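PatF (Prochloron didemni, PDB 4BG2) probably acts in the patellamide (cyanobactin) biosynthetic pathway as a member of the prenyltransferase family, although its exact activity is uncertain. Local coordinates at residues Lys251-Tyr256 against Thr277-Ala282; Glu148-Ala153 against Arg171-Ile176. One frame throughout, in Å; residues are numbered along the deposited sequence.

Interaction 1 (Lys251-Tyr256 against Thr277-Ala282); sequences KDLPKY and TDVAIA
L253 meets V279 and I281 with the end of its isobutyl fork, the two methyls leading. CG lies beside the backbone N and anti to the carbonyl carbon (chi1 -70°), and this sends the fork toward the strand 277-282. CD1 approaches V279 CG2 to 3.8 Å. CD2 comes almost as near, 3.9 Å from the same V279 CG2. The branch carbon L253 CG is also close, 4.0 Å from V279 CG2, so the whole end of the leucine packs on one valine methyl. These two side chains meet tip to tip. The leucine meets I281 differently. The two side chains cross obliquely, and L253 CD2 lies 4.2 Å from I281 CG1.

V279 and I281 are two residues apart on the strand and point to the same side, toward L253. A280 between them points away. V279 CG2 sits in the position between the backbone N and the carbonyl carbon, facing the leucine.

L253 belongs to a short, weakly bonded helical turn. K255 N bonds to D252 O at 3.1 Å, and Y256 N to L253 O at 2.9 Å. K255 also lays its CB over the centre of the Y256 ring, 3.8 Å above the plane. F298 of the strand 295-303 touches both L253 and I281, and H247 touches L253.

All three touching residues are buried, and no hydrogen bond links the two segments. The contact is purely apolar. It joins the turn to one side of a barrel strand by shape and by exclusion of water, without directional bonds.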
loop_
_atom_site.group_PDB
_atom_site.type_symbol
_atom_site.label_atom_id
_atom_site.label_comp_id
_atom_site.label_asym_id
_atom_site.label_seq_id
_atom_site.Cartn_x
_atom_site.Cartn_y
_atom_site.Cartn_z
ATOM N N LYS A 251 -12.129 -10.613 12.485
ATOM C CA LYS A 251 -13.176 -10.433 13.492
ATOM C C LYS A 251 -12.743 -9.554 14.663
ATOM O O LYS A 251 -13.569 -9.080 15.424
ATOM C CB LYS A 251 -13.678 -11.797 13.977
ATOM C CG LYS A 251 -14.500 -12.503 12.909
ATOM C CD LYS A 251 -14.580 -14.016 13.050
ATOM C CE LYS A 251 -14.961 -14.629 11.707
ATOM N NZ LYS A 251 -15.277 -16.077 11.801
ATOM N N ASP A 252 -11.445 -9.311 14.784
ATOM C CA ASP A 252 -10.935 -8.393 15.790
ATOM C C ASP A 252 -11.153 -6.917 15.444
ATOM O O ASP A 252 -11.029 -6.079 16.332
ATOM C CB ASP A 252 -9.439 -8.650 16.034
ATOM C CG ASP A 252 -9.178 -9.917 16.854
ATOM O OD1 ASP A 252 -10.090 -10.407 17.568
ATOM O OD2 ASP A 252 -8.032 -10.417 16.781
ATOM N N LEU A 253 -11.458 -6.577 14.187
ATOM C CA LEU A 253 -11.578 -5.152 13.824
ATOM C C LEU A 253 -12.637 -4.388 14.627
ATOM O O LEU A 253 -12.354 -3.298 15.112
ATOM C CB LEU A 253 -11.814 -4.932 12.318
ATOM C CG LEU A 253 -10.686 -5.220 11.321
ATOM C CD1 LEU A 253 -11.169 -4.819 9.936
ATOM C CD2 LEU A 253 -9.371 -4.522 11.650
ATOM N N PRO A 254 -13.861 -4.941 14.755
ATOM C CA PRO A 254 -14.901 -4.253 15.560
ATOM C C PRO A 254 -14.538 -4.002 17.027
ATOM O O PRO A 254 -15.178 -3.178 17.683
ATOM C CB PRO A 254 -16.103 -5.204 15.476
ATOM C CG PRO A 254 -15.881 -5.998 14.236
ATOM C CD PRO A 254 -14.394 -6.148 14.094
ATOM N N LYS A 255 -13.543 -4.718 17.546
ATOM C CA LYS A 255 -13.035 -4.447 18.893
ATOM C C LYS A 255 -12.328 -3.103 18.957
ATOM O O LYS A 255 -12.313 -2.486 20.001
ATOM C CB LYS A 255 -12.086 -5.557 19.362
ATOM C CG LYS A 255 -12.766 -6.915 19.430
ATOM C CD LYS A 255 -11.876 -8.006 20.008
ATOM C CE LYS A 255 -12.535 -9.365 19.807
ATOM N NZ LYS A 255 -12.037 -10.430 20.730
ATOM N N TYR A 256 -11.756 -2.639 17.844
ATOM C CA TYR A 256 -10.901 -1.456 17.887
ATOM C C TYR A 256 -11.368 -0.271 17.057
ATOM O O TYR A 256 -10.914 0.854 17.286
ATOM C CB TYR A 256 -9.476 -1.830 17.471
ATOM C CG TYR A 256 -8.980 -3.079 18.149
ATOM C CD1 TYR A 256 -8.716 -3.094 19.521
ATOM C CD2 TYR A 256 -8.819 -4.262 17.439
ATOM C CE1 TYR A 256 -8.288 -4.248 20.152
ATOM C CE2 TYR A 256 -8.396 -5.421 18.066
ATOM C CZ TYR A 256 -8.130 -5.409 19.416
ATOM O OH TYR A 256 -7.704 -6.561 20.029
ATOM N N THR A 277 -5.562 -13.156 4.204
ATOM C CA THR A 277 -4.502 -13.417 5.174
ATOM C C THR A 277 -4.376 -12.282 6.202
ATOM O O THR A 277 -3.967 -12.518 7.325
ATOM C CB THR A 277 -3.138 -13.576 4.489
ATOM O OG1 THR A 277 -2.883 -12.433 3.659
ATOM C CG2 THR A 277 -3.113 -14.817 3.642
ATOM N N ASP A 278 -4.749 -11.067 5.812
ATOM C CA ASP A 278 -4.674 -9.915 6.688
ATOM C C ASP A 278 -5.500 -8.752 6.134
ATOM O O ASP A 278 -5.779 -8.686 4.932
ATOM C CB ASP A 278 -3.204 -9.489 6.873
ATOM C CG ASP A 278 -2.508 -9.181 5.559
ATOM O OD1 ASP A 278 -2.615 -8.023 5.097
ATOM O OD2 ASP A 278 -1.840 -10.076 4.977
ATOM N N VAL A 279 -5.843 -7.831 7.033
ATOM C CA VAL A 279 -6.558 -6.599 6.715
ATOM C C VAL A 279 -5.814 -5.465 7.368
ATOM O O VAL A 279 -4.983 -5.686 8.240
ATOM C CB VAL A 279 -8.019 -6.617 7.186
ATOM C CG1 VAL A 279 -8.733 -7.776 6.525
ATOM C CG2 VAL A 279 -8.136 -6.762 8.716
ATOM N N ALA A 280 -6.072 -4.252 6.909
ATOM C CA ALA A 280 -5.500 -3.088 7.533
ATOM C C ALA A 280 -6.436 -1.926 7.396
ATOM O O ALA A 280 -7.073 -1.741 6.369
ATOM C CB ALA A 280 -4.140 -2.753 6.927
ATOM N N ILE A 281 -6.497 -1.126 8.446
ATOM C CA ILE A 281 -7.181 0.127 8.398
ATOM C C ILE A 281 -6.142 1.237 8.365
ATOM O O ILE A 281 -5.242 1.271 9.190
ATOM C CB ILE A 281 -8.094 0.313 9.614
ATOM C CG1 ILE A 281 -9.091 -0.831 9.687
ATOM C CG2 ILE A 281 -8.817 1.663 9.534
ATOM C CD1 ILE A 281 -10.016 -0.943 8.483
ATOM N N ALA A 282 -6.310 2.154 7.418
ATOM C CA ALA A 282 -5.436 3.323 7.295
ATOM C C ALA A 282 -6.267 4.547 7.595
ATOM O O ALA A 282 -7.308 4.774 6.955
ATOM C CB ALA A 282 -4.828 3.399 5.899
#

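Interaction 2 (Glu148-Ala153 against Arg171-Ile176); sequences ELARTA and RDTMVI
I176 packs on A153 with nearly its whole side chain. Its CB is the most distant part, 4.7 Å from A153 CB. The two branches then close in. CG2 lies 3.9 Å from A153 CB. CG1 stands anti to the carbonyl carbon (chi1 -60°), 4.1 Å from the same A153 CB. The chain then runs on extended to CD1 (chi2 162°), which makes the closest approach, 3.7 Å from A153 CB. CD1 is also 4.1 Å from L149 O, a loose contact. That oxygen already accepts the helical bond from A153 N. The alanine methyl is thus met by both branches of the isoleucine.

One helical turn earlier, A150 CB faces T173 CB at 4.2 Å. The threonine hydroxyl turns to the preceding helix instead: OG1 is hydrogen-bonded to L169 O. A150 and A153 carry most of the helix side, with L149 at its edge. Their short side chains are consistent with the close approach of the backbones. The axes of the helix 148-153 and the strand 173-176 approach to 9.2 Å and cross at 47°.

Charged side chains lie beside the apolar contact. R151 NH1 and R171 NH1 both make salt bridges to the carboxylate of E147, so one acid links a residue of each segment. D145 gives R171 a second partner.

This is helix-on-sheet packing. The helix 147-157 covers the first residues of the strand 173-181, part of the closed antiparallel barrel, where the chain leaves the helix 163-172. F106 of the helix 101-110 and I140 of the strand 133-140 also touch I176. L190 of the strand 186-194 touches both A153 and T173.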
loop_
_atom_site.group_PDB
_atom_site.type_symbol
_atom_site.label_atom_id
_atom_site.label_comp_id
_atom_site.label_asym_id
_atom_site.label_seq_id
_atom_site.Cartn_x
_atom_site.Cartn_y
_atom_site.Cartn_z
ATOM N N GLU A 148 20.626 4.100 4.415
ATOM C CA GLU A 148 20.921 4.686 3.095
ATOM C C GLU A 148 19.704 4.718 2.150
ATOM O O GLU A 148 19.518 5.669 1.383
ATOM C CB GLU A 148 22.145 4.033 2.429
ATOM C CG GLU A 148 21.941 2.689 1.730
ATOM C CD GLU A 148 22.036 1.492 2.666
ATOM O OE1 GLU A 148 21.375 1.509 3.740
ATOM O OE2 GLU A 148 22.761 0.528 2.319
ATOM N N LEU A 149 18.851 3.696 2.225
ATOM C CA LEU A 149 17.609 3.682 1.446
ATOM C C LEU A 149 16.691 4.793 1.922
ATOM O O LEU A 149 16.126 5.533 1.119
ATOM C CB LEU A 149 16.881 2.338 1.590
ATOM C CG LEU A 149 17.638 1.074 1.194
ATOM C CD1 LEU A 149 16.747 -0.150 1.255
ATOM C CD2 LEU A 149 18.216 1.243 -0.198
ATOM N N ALA A 150 16.525 4.885 3.241
ATOM C CA ALA A 150 15.628 5.851 3.861
ATOM C C ALA A 150 16.104 7.266 3.615
ATOM O O ALA A 150 15.276 8.155 3.434
ATOM C CB ALA A 150 15.516 5.591 5.360
ATOM N N ARG A 151 17.424 7.486 3.592
ATOM C CA ARG A 151 17.977 8.817 3.243
ATOM C C ARG A 151 17.616 9.269 1.845
ATOM O O ARG A 151 17.154 10.385 1.644
ATOM C CB ARG A 151 19.497 8.853 3.336
ATOM C CG ARG A 151 19.991 9.107 4.739
ATOM C CD ARG A 151 21.473 9.412 4.779
ATOM N NE ARG A 151 21.771 9.877 6.131
ATOM C CZ ARG A 151 22.062 9.079 7.149
ATOM N NH1 ARG A 151 22.167 7.764 6.967
ATOM N NH2 ARG A 151 22.276 9.609 8.349
ATOM N N THR A 152 17.836 8.390 0.874
ATOM C CA THR A 152 17.477 8.676 -0.509
ATOM C C THR A 152 16.000 9.056 -0.613
ATOM O O THR A 152 15.664 10.082 -1.205
ATOM C CB THR A 152 17.738 7.465 -1.391
ATOM O OG1 THR A 152 19.111 7.058 -1.267
ATOM C CG2 THR A 152 17.406 7.786 -2.851
ATOM N N ALA A 153 15.117 8.251 -0.005
ATOM C CA ALA A 153 13.664 8.549 -0.011
ATOM C C ALA A 153 13.358 9.896 0.637
ATOM O O ALA A 153 12.563 10.688 0.114
ATOM C CB ALA A 153 12.879 7.438 0.692
ATOM N N ARG A 171 15.632 5.265 10.727
ATOM C CA ARG A 171 15.913 3.970 11.349
ATOM C C ARG A 171 14.823 2.905 11.152
ATOM O O ARG A 171 15.153 1.742 10.975
ATOM C CB ARG A 171 16.158 4.134 12.850
ATOM C CG ARG A 171 17.364 4.990 13.245
ATOM C CD ARG A 171 18.689 4.485 12.692
ATOM N NE ARG A 171 18.873 3.040 12.884
ATOM C CZ ARG A 171 19.879 2.326 12.367
ATOM N NH1 ARG A 171 20.818 2.905 11.629
ATOM N NH2 ARG A 171 19.948 1.021 12.592
ATOM N N ASP A 172 13.540 3.279 11.172
ATOM C CA ASP A 172 12.446 2.285 11.157
ATOM C C ASP A 172 11.638 2.182 9.849
ATOM O O ASP A 172 10.687 1.394 9.771
ATOM C CB ASP A 172 11.503 2.544 12.332
ATOM C CG ASP A 172 12.153 2.226 13.694
ATOM O OD1 ASP A 172 13.264 1.623 13.738
ATOM O OD2 ASP A 172 11.542 2.576 14.724
ATOM N N THR A 173 12.017 2.954 8.827
ATOM C CA THR A 173 11.328 2.899 7.525
ATOM C C THR A 173 11.484 1.502 6.970
ATOM O O THR A 173 12.588 1.019 6.754
ATOM C CB THR A 173 11.844 3.979 6.545
ATOM O OG1 THR A 173 11.399 5.249 6.998
ATOM C CG2 THR A 173 11.315 3.781 5.126
HETATM N N MSE A 174 10.355 0.839 6.765
HETATM C CA MSE A 174 10.343 -0.509 6.207
HETATM C C MSE A 174 9.653 -0.560 4.855
HETATM O O MSE A 174 9.803 -1.520 4.136
HETATM C CB MSE A 174 9.609 -1.420 7.182
HETATM C CG MSE A 174 10.255 -2.786 7.323
HETATM SE SE MSE A 174 9.204 -3.744 8.722
HETATM C CE MSE A 174 7.669 -4.176 7.560
ATOM N N VAL A 175 8.877 0.460 4.529
ATOM C CA VAL A 175 8.228 0.563 3.234
ATOM C C VAL A 175 8.411 1.997 2.727
ATOM O O VAL A 175 8.295 2.957 3.485
ATOM C CB VAL A 175 6.696 0.276 3.302
ATOM C CG1 VAL A 175 6.135 0.086 1.909
ATOM C CG2 VAL A 175 6.363 -0.934 4.146
ATOM N N ILE A 176 8.640 2.133 1.430
ATOM C CA ILE A 176 8.640 3.429 0.764
ATOM C C ILE A 176 7.624 3.404 -0.376
ATOM O O ILE A 176 7.652 2.520 -1.227
ATOM C CB ILE A 176 10.034 3.777 0.223
ATOM C CG1 ILE A 176 11.043 3.817 1.371
ATOM C CG2 ILE A 176 9.993 5.111 -0.513
ATOM C CD1 ILE A 176 12.487 3.717 0.908
#

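In the fold
Both contacts fasten a helical element to the same closed antiparallel barrel, a layout in keeping with the ABBA-type barrel of prenyltransferases. They lie well apart on it. Their centres are 26 Å from each other and their nearest atoms about 11 Å, so they do not touch. By the shorter way round the barrel, three strands separate 173-181 from 276-284: 186-194, 229-233 and 242-247. Along the chain they come in series, interaction 2 closing before interaction 1 opens. Neither has a hydrogen bond across its segments. No ligand marks an active site here. In ABBA prenyltransferases the substrates bind in the barrel lumen, so any link from these contacts to a site stays inferred.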